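Side-chain contacts in fanconi-associated nuclease 1 homolog (PDB 5Y7Q), which is a bacterial homolog of Fanconi-associated nuclease 1, a multidomain protein with a VRR-NUC domain, modelled here together with DNA: residues 39-44 / 76-81; 85-90 / 98-103. One frame throughout, in Å; residues are numbered along the deposited sequence.

Contact 1. Residues 39-44 / 76-81; sequences EPFYYL and LPEASQ. With nucleotides of chain B.
L44 meets E78 and Q81, one helical turn apart, and makes the largest share of this contact. Its CB points toward helix 78-89, and CG stands anti to the backbone N (chi1 173°), which sends both methyls of the branch across the gap. CD1 lies 3.5 Å from CB of Q81. CD2 turns to the neighbouring turn and reaches CG of E78 at 3.9 Å, with CB and OE1 of Q81 only slightly farther. The L44 and Q81 side chains cross at about a right angle, and the leucine touches the glutamine chiefly at CB. The amide end of Q81 is engaged elsewhere: its NE2 donates to the carbonyl oxygen of F73 in the preceding helix 64-75. F41, at the N-cap position of helix 42-57, adds a looser touch. Its CE2 comes within 4.1 Å of OE1 of E78, with ring and carboxylate planes 24° apart. No hydrogen bond links the two segments, and the other carboxylate oxygen, OE2 of E78, forms a salt bridge with R48. Y42 is directed away from helix 78-89, to the DNA. Its OH donates to OP2 of DG10 of chain B over 2.6 Å, that oxygen lying near the ring plane, while CD1 of Y43 sits 3.9 Å above one face of the Y42 ring, toward the rim. Apolar packing of one helix start against another, beside a tyrosine directed at a phosphate, fits a small helical DNA-binding unit such as the FAN1 HTH domain.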
ATOM      1  N   GLU A  39       9.271  14.467 -27.424  1.00 97.45           N
ATOM      2  CA  GLU A  39       8.598  15.766 -27.372  1.00 94.12           C
ATOM      3  C   GLU A  39       8.945  16.465 -26.071  1.00 79.78           C
ATOM      4  O   GLU A  39       8.595  15.970 -24.991  1.00 73.53           O
ATOM      5  CB  GLU A  39       7.079  15.626 -27.509  1.00101.95           C
ATOM      6  CG  GLU A  39       6.605  14.236 -27.928  1.00114.71           C
ATOM      7  CD  GLU A  39       6.154  13.372 -26.744  1.00114.10           C
ATOM      8  OE1 GLU A  39       5.163  13.760 -26.083  1.00118.15           O
ATOM      9  OE2 GLU A  39       6.779  12.317 -26.474  1.00102.95           O
ATOM     10  N   PRO A  40       9.605  17.618 -26.133  1.00 72.13           N
ATOM     11  CA  PRO A  40      10.056  18.286 -24.898  1.00 73.05           C
ATOM     12  C   PRO A  40       8.935  18.675 -23.953  1.00 77.34           C
ATOM     13  O   PRO A  40       9.202  18.933 -22.767  1.00 78.60           O
ATOM     14  CB  PRO A  40      10.798  19.523 -25.419  1.00 67.62           C
ATOM     15  CG  PRO A  40      10.322  19.694 -26.819  1.00 77.54           C
ATOM     16  CD  PRO A  40      10.008  18.334 -27.344  1.00 71.60           C
ATOM     17  N   PHE A  41       7.695  18.732 -24.433  1.00 75.44           N
ATOM     18  CA  PHE A  41       6.532  19.071 -23.619  1.00 72.51           C
ATOM     19  C   PHE A  41       5.743  17.855 -23.115  1.00 72.17           C
ATOM     20  O   PHE A  41       4.584  18.017 -22.723  1.00 76.24           O
ATOM     21  CB  PHE A  41       5.634  20.051 -24.365  1.00 71.89           C
ATOM     22  CG  PHE A  41       6.157  21.463 -24.338  1.00 70.85           C
ATOM     23  CD1 PHE A  41       6.224  22.166 -23.134  1.00 64.62           C
ATOM     24  CD2 PHE A  41       6.608  22.081 -25.506  1.00 71.69           C
ATOM     25  CE1 PHE A  41       6.731  23.467 -23.098  1.00 73.49           C
ATOM     26  CE2 PHE A  41       7.105  23.383 -25.478  1.00 73.39           C
ATOM     27  CZ  PHE A  41       7.167  24.081 -24.277  1.00 72.45           C
ATOM     28  N   TYR A  42       6.314  16.643 -23.173  1.00 63.32           N
ATOM     29  CA  TYR A  42       5.598  15.403 -22.856  1.00 63.01           C
ATOM     30  C   TYR A  42       4.721  15.531 -21.609  1.00 66.72           C
ATOM     31  O   TYR A  42       3.561  15.094 -21.606  1.00 69.57           O
ATOM     32  CB  TYR A  42       6.601  14.243 -22.668  1.00 57.08           C
ATOM     33  CG  TYR A  42       7.467  14.360 -21.429  1.00 55.03           C
ATOM     34  CD1 TYR A  42       8.650  15.094 -21.444  1.00 58.42           C
ATOM     35  CD2 TYR A  42       7.077  13.783 -20.231  1.00 52.77           C
ATOM     36  CE1 TYR A  42       9.420  15.232 -20.296  1.00 58.32           C
ATOM     37  CE2 TYR A  42       7.835  13.907 -19.087  1.00 51.23           C
ATOM     38  CZ  TYR A  42       9.003  14.628 -19.121  1.00 68.82           C
ATOM     39  OH  TYR A  42       9.750  14.749 -17.969  1.00 75.75           O
ATOM     40  N   TYR A  43       5.252  16.173 -20.563  1.00 64.30           N
ATOM     41  CA  TYR A  43       4.535  16.291 -19.295  1.00 56.86           C
ATOM     42  C   TYR A  43       3.299  17.180 -19.433  1.00 58.72           C
ATOM     43  O   TYR A  43       2.220  16.832 -18.933  1.00 54.94           O
ATOM     44  CB  TYR A  43       5.482  16.837 -18.222  1.00 52.67           C
ATOM     45  CG  TYR A  43       6.087  18.208 -18.551  1.00 58.16           C
ATOM     46  CD1 TYR A  43       7.186  18.320 -19.405  1.00 61.38           C
ATOM     47  CD2 TYR A  43       5.557  19.385 -18.009  1.00 51.77           C
ATOM     48  CE1 TYR A  43       7.739  19.554 -19.723  1.00 66.20           C
ATOM     49  CE2 TYR A  43       6.119  20.619 -18.301  1.00 58.95           C
ATOM     50  CZ  TYR A  43       7.208  20.706 -19.165  1.00 66.12           C
ATOM     51  OH  TYR A  43       7.769  21.935 -19.480  1.00 63.89           O
ATOM     52  N   LEU A  44       3.434  18.329 -20.109  1.00 58.65           N
ATOM     53  CA  LEU A  44       2.279  19.193 -20.343  1.00 62.26           C
ATOM     54  C   LEU A  44       1.196  18.467 -21.140  1.00 65.09           C
ATOM     55  O   LEU A  44       0.017  18.507 -20.769  1.00 61.40           O
ATOM     56  CB  LEU A  44       2.719  20.465 -21.057  1.00 66.45           C
ATOM     57  CG  LEU A  44       1.629  21.410 -21.534  1.00 67.87           C
ATOM     58  CD1 LEU A  44       0.868  21.930 -20.351  1.00 72.27           C
ATOM     59  CD2 LEU A  44       2.289  22.535 -22.272  1.00 73.02           C
ATOM     60  N   LEU A  76      -4.126  29.689 -21.286  1.00 89.11           N
ATOM     61  CA  LEU A  76      -2.758  30.118 -21.040  1.00 83.23           C
ATOM     62  C   LEU A  76      -1.864  29.874 -22.252  1.00 81.47           C
ATOM     63  O   LEU A  76      -2.046  28.896 -22.982  1.00 90.32           O
ATOM     64  CB  LEU A  76      -2.179  29.382 -19.843  1.00 75.40           C
ATOM     65  CG  LEU A  76      -2.692  29.955 -18.536  1.00 69.44           C
ATOM     66  CD1 LEU A  76      -2.461  28.939 -17.442  1.00 63.63           C
ATOM     67  CD2 LEU A  76      -2.001  31.292 -18.281  1.00 68.98           C
ATOM     68  N   PRO A  77      -0.886  30.746 -22.476  1.00 78.91           N
ATOM     69  CA  PRO A  77       0.158  30.444 -23.458  1.00 74.92           C
ATOM     70  C   PRO A  77       0.932  29.210 -23.035  1.00 70.96           C
ATOM     71  O   PRO A  77       1.049  28.911 -21.845  1.00 76.16           O
ATOM     72  CB  PRO A  77       1.042  31.696 -23.432  1.00 76.94           C
ATOM     73  CG  PRO A  77       0.785  32.308 -22.090  1.00 75.50           C
ATOM     74  CD  PRO A  77      -0.659  32.039 -21.811  1.00 82.78           C
ATOM     75  N   GLU A  78       1.483  28.506 -24.026  1.00 71.62           N
ATOM     76  CA  GLU A  78       2.064  27.190 -23.779  1.00 72.87           C
ATOM     77  C   GLU A  78       3.093  27.233 -22.657  1.00 73.73           C
ATOM     78  O   GLU A  78       3.072  26.387 -21.756  1.00 74.22           O
ATOM     79  CB  GLU A  78       2.695  26.640 -25.058  1.00 80.80           C
ATOM     80  CG  GLU A  78       2.791  25.108 -25.103  1.00 89.99           C
ATOM     81  CD  GLU A  78       2.963  24.574 -26.525  1.00101.43           C
ATOM     82  OE1 GLU A  78       3.821  25.109 -27.265  1.00104.31           O
ATOM     83  OE2 GLU A  78       2.226  23.633 -26.905  1.00101.13           O
ATOM     84  N   ALA A  79       3.983  28.230 -22.672  1.00 68.52           N
ATOM     85  CA  ALA A  79       5.061  28.257 -21.687  1.00 66.01           C
ATOM     86  C   ALA A  79       4.528  28.415 -20.265  1.00 71.34           C
ATOM     87  O   ALA A  79       5.092  27.850 -19.317  1.00 75.68           O
ATOM     88  CB  ALA A  79       6.050  29.368 -22.013  1.00 67.59           C
ATOM     89  N   SER A  80       3.444  29.164 -20.087  1.00 63.58           N
ATOM     90  CA  SER A  80       2.899  29.291 -18.743  1.00 61.63           C
ATOM     91  C   SER A  80       2.209  28.009 -18.304  1.00 63.82           C
ATOM     92  O   SER A  80       2.337  27.598 -17.140  1.00 65.14           O
ATOM     93  CB  SER A  80       1.945  30.469 -18.672  1.00 64.25           C
ATOM     94  OG  SER A  80       2.521  31.568 -19.333  1.00 69.49           O
ATOM     95  N   GLN A  81       1.474  27.361 -19.214  1.00 59.91           N
ATOM     96  CA  GLN A  81       0.993  26.010 -18.921  1.00 79.75           C
ATOM     97  C   GLN A  81       2.139  25.109 -18.448  1.00 58.10           C
ATOM     98  O   GLN A  81       2.060  24.483 -17.380  1.00 52.80           O
ATOM     99  CB  GLN A  81       0.320  25.411 -20.159  1.00 82.13           C
ATOM    100  CG  GLN A  81      -1.038  25.982 -20.501  1.00 85.97           C
ATOM    101  CD  GLN A  81      -1.660  25.301 -21.707  1.00 85.83           C
ATOM    102  OE1 GLN A  81      -0.967  24.975 -22.657  1.00 92.41           O
ATOM    103  NE2 GLN A  81      -2.972  25.092 -21.677  1.00 81.70           N
TER
ATOM    104  P    DG B  10      12.880  16.197 -18.551  1.00 72.33           P
ATOM    105  OP1  DG B  10      13.642  17.028 -19.507  1.00 84.65           O
ATOM    106  OP2  DG B  10      11.587  16.614 -17.985  1.00 55.80           O
ATOM    107  O5'  DG B  10      12.742  14.790 -19.274  1.00 71.55           O
ATOM    108  C5'  DG B  10      13.912  14.163 -19.775  1.00 67.05           C
ATOM    109  C4'  DG B  10      13.684  12.693 -19.929  1.00 70.76           C
ATOM    110  O4'  DG B  10      13.577  12.105 -18.618  1.00 78.46           O
ATOM    111  C3'  DG B  10      12.398  12.348 -20.672  1.00 83.33           C
ATOM    112  O3'  DG B  10      12.689  11.604 -21.830  1.00 93.41           O
ATOM    113  C2'  DG B  10      11.574  11.528 -19.681  1.00 75.64           C
ATOM    114  C1'  DG B  10      12.588  11.114 -18.631  1.00 71.35           C
ATOM    115  N9   DG B  10      11.993  11.042 -17.316  1.00 68.68           N
ATOM    116  C8   DG B  10      11.117  11.939 -16.753  1.00 64.45           C
ATOM    117  N7   DG B  10      10.735  11.611 -15.553  1.00 65.09           N
ATOM    118  C5   DG B  10      11.393  10.409 -15.311  1.00 74.77           C
ATOM    119  C6   DG B  10      11.371   9.566 -14.172  1.00 78.49           C
ATOM    120  O6   DG B  10      10.735   9.719 -13.110  1.00 65.51           O
ATOM    121  N1   DG B  10      12.185   8.438 -14.354  1.00 83.80           N
ATOM    122  C2   DG B  10      12.920   8.167 -15.499  1.00 84.40           C
ATOM    123  N2   DG B  10      13.648   7.044 -15.499  1.00 92.18           N
ATOM    124  N3   DG B  10      12.951   8.950 -16.559  1.00 83.04           N
ATOM    125  C4   DG B  10      12.165  10.046 -16.399  1.00 80.03           C
TER

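Contact 2. Residues 85-90 / 98-103. With nucleotides of chain B.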
ATOM      1  N   VAL A  85       2.777  23.120 -14.783  1.00 54.54           N
ATOM      2  CA  VAL A  85       2.834  21.685 -14.558  1.00 55.12           C
ATOM      3  C   VAL A  85       4.145  21.317 -13.883  1.00 57.23           C
ATOM      4  O   VAL A  85       4.176  20.489 -12.948  1.00 50.10           O
ATOM      5  CB  VAL A  85       2.612  20.953 -15.885  1.00 60.08           C
ATOM      6  CG1 VAL A  85       2.831  19.500 -15.714  1.00 57.53           C
ATOM      7  CG2 VAL A  85       1.184  21.212 -16.348  1.00 66.70           C
ATOM      8  N   ARG A  86       5.236  21.989 -14.277  1.00 50.12           N
ATOM      9  CA  ARG A  86       6.501  21.774 -13.585  1.00 47.87           C
ATOM     10  C   ARG A  86       6.377  22.043 -12.087  1.00 51.23           C
ATOM     11  O   ARG A  86       6.837  21.240 -11.275  1.00 62.61           O
ATOM     12  CB  ARG A  86       7.591  22.637 -14.193  1.00 51.20           C
ATOM     13  CG  ARG A  86       7.945  22.242 -15.573  1.00 57.85           C
ATOM     14  CD  ARG A  86       8.413  20.832 -15.652  1.00 56.28           C
ATOM     15  NE  ARG A  86       9.193  20.688 -16.868  1.00 68.72           N
ATOM     16  CZ  ARG A  86       9.948  19.636 -17.181  1.00 64.28           C
ATOM     17  NH1 ARG A  86      10.027  18.613 -16.351  1.00 55.39           N
ATOM     18  NH2 ARG A  86      10.642  19.635 -18.323  1.00 57.60           N
ATOM     19  N   MET A  87       5.759  23.162 -11.689  1.00 45.35           N
ATOM     20  CA  MET A  87       5.661  23.413 -10.250  1.00 51.86           C
ATOM     21  C   MET A  87       4.795  22.361  -9.552  1.00 61.29           C
ATOM     22  O   MET A  87       5.120  21.914  -8.441  1.00 64.62           O
ATOM     23  CB  MET A  87       5.116  24.822  -9.993  1.00 58.36           C
ATOM     24  CG  MET A  87       5.954  25.936 -10.655  1.00 67.84           C
ATOM     25  SD  MET A  87       5.199  27.549 -10.687  1.00 78.18           S
ATOM     26  CE  MET A  87       5.092  27.847  -8.953  1.00 78.62           C
ATOM     27  N   VAL A  88       3.712  21.936 -10.204  1.00 61.76           N
ATOM     28  CA  VAL A  88       2.783  20.988  -9.603  1.00 56.77           C
ATOM     29  C   VAL A  88       3.456  19.649  -9.366  1.00 60.29           C
ATOM     30  O   VAL A  88       3.229  19.000  -8.344  1.00 61.83           O
ATOM     31  CB  VAL A  88       1.541  20.841 -10.497  1.00 59.17           C
ATOM     32  CG1 VAL A  88       0.612  19.768  -9.962  1.00 55.41           C
ATOM     33  CG2 VAL A  88       0.813  22.195 -10.652  1.00 62.56           C
ATOM     34  N   MET A  89       4.302  19.213 -10.291  1.00 66.52           N
ATOM     35  CA  MET A  89       4.906  17.892 -10.153  1.00 54.57           C
ATOM     36  C   MET A  89       6.121  17.871  -9.246  1.00 58.57           C
ATOM     37  O   MET A  89       6.648  16.781  -8.979  1.00 61.57           O
ATOM     38  CB  MET A  89       5.303  17.348 -11.520  1.00 52.50           C
ATOM     39  CG  MET A  89       4.115  17.084 -12.389  1.00 57.35           C
ATOM     40  SD  MET A  89       4.566  16.503 -14.016  1.00 57.25           S
ATOM     41  CE  MET A  89       6.131  17.401 -14.273  1.00 69.36           C
ATOM     42  N   ARG A  90       6.606  19.017  -8.784  1.00 50.87           N
ATOM     43  CA  ARG A  90       7.731  18.987  -7.869  1.00 45.65           C
ATOM     44  C   ARG A  90       7.207  19.037  -6.443  1.00 52.13           C
ATOM     45  O   ARG A  90       6.021  19.262  -6.197  1.00 54.57           O
ATOM     46  CB  ARG A  90       8.704  20.136  -8.162  1.00 41.72           C
ATOM     47  CG  ARG A  90       9.578  19.921  -9.388  1.00 42.67           C
ATOM     48  CD  ARG A  90      10.226  21.201  -9.931  1.00 49.98           C
ATOM     49  NE  ARG A  90      11.222  21.749  -9.004  1.00 67.82           N
ATOM     50  CZ  ARG A  90      12.322  22.400  -9.380  1.00 72.91           C
ATOM     51  NH1 ARG A  90      12.579  22.578 -10.676  1.00 62.39           N
ATOM     52  NH2 ARG A  90      13.173  22.862  -8.462  1.00 76.05           N
ATOM     53  N   GLY A  98      15.564  30.540  -9.806  1.00 69.37           N
ATOM     54  CA  GLY A  98      16.712  29.901 -10.419  1.00 73.36           C
ATOM     55  C   GLY A  98      16.594  28.394 -10.477  1.00 84.51           C
ATOM     56  O   GLY A  98      17.144  27.758 -11.382  1.00 91.08           O
ATOM     57  N   LYS A  99      15.882  27.801  -9.524  1.00 81.47           N
ATOM     58  CA  LYS A  99      15.626  26.378  -9.579  1.00 78.13           C
ATOM     59  C   LYS A  99      14.508  26.024 -10.562  1.00 77.44           C
ATOM     60  O   LYS A  99      14.296  24.836 -10.838  1.00 84.17           O
ATOM     61  CB  LYS A  99      15.337  25.874  -8.163  1.00 79.83           C
ATOM     62  CG  LYS A  99      16.603  25.819  -7.297  1.00 83.31           C
ATOM     63  CD  LYS A  99      16.440  24.900  -6.089  1.00 91.08           C
ATOM     64  CE  LYS A  99      17.795  24.425  -5.550  1.00 96.17           C
ATOM     65  NZ  LYS A  99      17.666  23.369  -4.486  1.00 93.96           N
ATOM     66  N   LEU A 100      13.827  27.028 -11.115  1.00 69.13           N
ATOM     67  CA  LEU A 100      12.772  26.876 -12.106  1.00 58.82           C
ATOM     68  C   LEU A 100      13.242  27.070 -13.554  1.00 72.22           C
ATOM     69  O   LEU A 100      12.410  27.319 -14.429  1.00 84.08           O
ATOM     70  CB  LEU A 100      11.623  27.812 -11.788  1.00 52.00           C
ATOM     71  CG  LEU A 100      10.700  27.218 -10.743  1.00 56.16           C
ATOM     72  CD1 LEU A 100       9.578  28.167 -10.448  1.00 66.48           C
ATOM     73  CD2 LEU A 100      10.151  25.911 -11.244  1.00 64.63           C
ATOM     74  N   ALA A 101      14.546  27.081 -13.809  1.00 67.49           N
ATOM     75  CA  ALA A 101      15.048  27.097 -15.184  1.00 72.50           C
ATOM     76  C   ALA A 101      14.697  25.819 -15.968  1.00 74.42           C
ATOM     77  O   ALA A 101      14.917  24.701 -15.493  1.00 74.88           O
ATOM     78  CB  ALA A 101      16.563  27.292 -15.161  1.00 77.29           C
ATOM     79  N   TYR A 102      14.152  25.996 -17.177  1.00 71.65           N
ATOM     80  CA  TYR A 102      13.870  24.931 -18.140  1.00 74.08           C
ATOM     81  C   TYR A 102      14.026  25.485 -19.554  1.00 81.51           C
ATOM     82  O   TYR A 102      13.682  26.636 -19.816  1.00 96.01           O
ATOM     83  CB  TYR A 102      12.448  24.359 -18.028  1.00 69.24           C
ATOM     84  CG  TYR A 102      12.105  23.716 -16.727  1.00 62.35           C
ATOM     85  CD1 TYR A 102      11.510  24.453 -15.714  1.00 56.00           C
ATOM     86  CD2 TYR A 102      12.355  22.363 -16.508  1.00 64.53           C
ATOM     87  CE1 TYR A 102      11.187  23.885 -14.510  1.00 52.45           C
ATOM     88  CE2 TYR A 102      12.028  21.768 -15.298  1.00 57.12           C
ATOM     89  CZ  TYR A 102      11.441  22.540 -14.300  1.00 58.42           C
ATOM     90  OH  TYR A 102      11.113  21.985 -13.081  1.00 71.84           O
ATOM     91  N   ALA A 103      14.513  24.651 -20.472  1.00 77.13           N
ATOM     92  CA  ALA A 103      14.846  25.158 -21.802  1.00 78.35           C
ATOM     93  C   ALA A 103      13.630  25.254 -22.726  1.00 82.16           C
ATOM     94  O   ALA A 103      13.561  26.163 -23.559  1.00 91.64           O
ATOM     95  CB  ALA A 103      15.931  24.296 -22.431  1.00 77.05           C
TER
ATOM     96  P    DT B   8      11.806  18.753  -6.388  1.00 70.67           P
ATOM     97  OP1  DT B   8      11.746  20.240  -6.541  1.00 73.24           O
ATOM     98  OP2  DT B   8      10.599  17.994  -5.993  1.00 53.24           O
ATOM     99  O5'  DT B   8      12.464  18.213  -7.720  1.00 49.45           O
ATOM    100  C5'  DT B   8      13.786  18.596  -7.974  1.00 62.95           C
ATOM    101  C4'  DT B   8      14.265  18.063  -9.287  1.00 64.30           C
ATOM    102  O4'  DT B   8      14.837  16.754  -9.086  1.00 67.69           O
ATOM    103  C3'  DT B   8      13.185  17.907 -10.339  1.00 65.50           C
ATOM    104  O3'  DT B   8      13.680  18.397 -11.537  1.00 75.97           O
ATOM    105  C2'  DT B   8      12.953  16.387 -10.393  1.00 72.08           C
ATOM    106  C1'  DT B   8      14.337  15.873 -10.063  1.00 69.42           C
ATOM    107  N1   DT B   8      14.419  14.457  -9.514  1.00 66.66           N
ATOM    108  C2   DT B   8      15.388  13.616 -10.016  1.00 74.15           C
ATOM    109  O2   DT B   8      16.162  13.941 -10.902  1.00 77.26           O
ATOM    110  N3   DT B   8      15.421  12.367  -9.458  1.00 74.49           N
ATOM    111  C4   DT B   8      14.605  11.878  -8.453  1.00 72.48           C
ATOM    112  O4   DT B   8      14.720  10.734  -8.007  1.00 71.47           O
ATOM    113  C5   DT B   8      13.614  12.799  -7.965  1.00 60.26           C
ATOM    114  C7   DT B   8      12.684  12.365  -6.876  1.00 59.72           C
ATOM    115  C6   DT B   8      13.570  14.041  -8.505  1.00 58.17           C
ATOM    116  P    DT B   9      12.705  18.733 -12.754  1.00 88.03           P
ATOM    117  OP1  DT B   9      13.248  20.029 -13.211  1.00 83.22           O
ATOM    118  OP2  DT B   9      11.275  18.494 -12.437  1.00 73.02           O
ATOM    119  O5'  DT B   9      13.094  17.640 -13.825  1.00 78.64           O
ATOM    120  C5'  DT B   9      14.461  17.439 -14.128  1.00 79.49           C
ATOM    121  C4'  DT B   9      14.632  16.295 -15.098  1.00 73.36           C
ATOM    122  O4'  DT B   9      14.849  15.069 -14.360  1.00 74.38           O
ATOM    123  C3'  DT B   9      13.425  16.052 -16.012  1.00 65.47           C
ATOM    124  O3'  DT B   9      13.862  15.891 -17.330  1.00 65.56           O
ATOM    125  C2'  DT B   9      12.814  14.763 -15.472  1.00 74.42           C
ATOM    126  C1'  DT B   9      14.024  14.051 -14.879  1.00 76.71           C
ATOM    127  N1   DT B   9      13.672  13.119 -13.754  1.00 78.55           N
ATOM    128  C2   DT B   9      14.331  11.908 -13.630  1.00 79.08           C
ATOM    129  O2   DT B   9      15.211  11.532 -14.396  1.00 79.10           O
ATOM    130  N3   DT B   9      13.917  11.145 -12.568  1.00 77.09           N
ATOM    131  C4   DT B   9      12.930  11.458 -11.643  1.00 71.01           C
ATOM    132  O4   DT B   9      12.622  10.702 -10.721  1.00 67.43           O
ATOM    133  C5   DT B   9      12.278  12.726 -11.843  1.00 59.13           C
ATOM    134  C7   DT B   9      11.201  13.165 -10.911  1.00 56.23           C
ATOM    135  C6   DT B   9      12.680  13.488 -12.867  1.00 58.66           C
ATOM    136  P    DG B  10      12.880  16.197 -18.551  1.00 72.33           P
ATOM    137  OP1  DG B  10      13.642  17.028 -19.507  1.00 84.65           O
ATOM    138  OP2  DG B  10      11.587  16.614 -17.985  1.00 55.80           O
ATOM    139  O5'  DG B  10      12.742  14.790 -19.274  1.00 71.55           O
ATOM    140  C5'  DG B  10      13.912  14.163 -19.775  1.00 67.05           C
ATOM    141  C4'  DG B  10      13.684  12.693 -19.929  1.00 70.76           C
ATOM    142  O4'  DG B  10      13.577  12.105 -18.618  1.00 78.46           O
ATOM    143  C3'  DG B  10      12.398  12.348 -20.672  1.00 83.33           C
ATOM    144  O3'  DG B  10      12.689  11.604 -21.830  1.00 93.41           O
ATOM    145  C2'  DG B  10      11.574  11.528 -19.681  1.00 75.64           C
ATOM    146  C1'  DG B  10      12.588  11.114 -18.631  1.00 71.35           C
ATOM    147  N9   DG B  10      11.993  11.042 -17.316  1.00 68.68           N
ATOM    148  C8   DG B  10      11.117  11.939 -16.753  1.00 64.45           C
ATOM    149  N7   DG B  10      10.735  11.611 -15.553  1.00 65.09           N
ATOM    150  C5   DG B  10      11.393  10.409 -15.311  1.00 74.77           C
ATOM    151  C6   DG B  10      11.371   9.566 -14.172  1.00 78.49           C
ATOM    152  O6   DG B  10      10.735   9.719 -13.110  1.00 65.51           O
ATOM    153  N1   DG B  10      12.185   8.438 -14.354  1.00 83.80           N
ATOM    154  C2   DG B  10      12.920   8.167 -15.499  1.00 84.40           C
ATOM    155  N2   DG B  10      13.648   7.044 -15.499  1.00 92.18           N
ATOM    156  N3   DG B  10      12.951   8.950 -16.559  1.00 83.04           N
ATOM    157  C4   DG B  10      12.165  10.046 -16.399  1.00 80.03           C
TER
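The hydroxyl of Y102 has two partners: NH1 of R90 donates to OH over 2.9 Å, and OH itself donates to OP1 of DT9 of chain B, also at 2.9 Å. The first bond is fairly straight (159°) and lies in the guanidinium plane. The same NH1 donates to the main-chain O of K99 at 2.8 Å, tilted out of that plane, and NH2 adds a weak bond to this oxygen. At the other end of the group, NE gives its N-H to OP1 of DT8 of chain B at 2.9 Å. Three bonds and a weak fourth, to three acceptors, restrain the rotation of the guanidinium, which has CD2 of L100 over one face and C5' of DT8 of chain B over the other. R86 uses Y102 differently. Its CG lies over the ring face in a CH-pi contact, 3.9 Å from the centroid, and the bend at chi2 (-59°) carries CD and NE on across that face. NE follows 3.4 Å from CE2 of Y102, toward the rim, with guanidinium and ring planes only 15° apart. The group thus presents its edge to DG10 of chain B, where NH1 and NH2 donate to the same OP2, at 3.0 and 3.2 Å; E104 forms a salt bridge with NH2 as well. Beside these polar groups, M87 CG and L100 CD2 make apolar contact, backed by F95. Two arginines and a tyrosine thus engage phosphate oxygens of three successive nucleotides. The bonds to DNA described here all end on phosphate oxygens, so this part of the grip probably depends little on base identity, and the anionic phosphates would be expected to offset the arginine charges.

Overall arrangement
Contact 1 closes before contact 2 opens along the chain, and their centres lie 11 Å apart, both within the FAN1 HTH domain. Helix 78-89 serves both: its start packs on helix 42-57 in contact 1, while its end meets the loop between strand 94-96 and helix 108-118 in contact 2. Y43 bridges them, its ring in cation-pi contact with R86 and its OH 3.2 Å from R86 NE, a probable hydrogen bond; V85 and M89 also pack on Y43. Both contacts reach DG10 of chain B, through Y42 and R86, so the domain meets one continuous run of DNA backbone, DT8 to DG10 of chain B, with side chains from both helices and the loop.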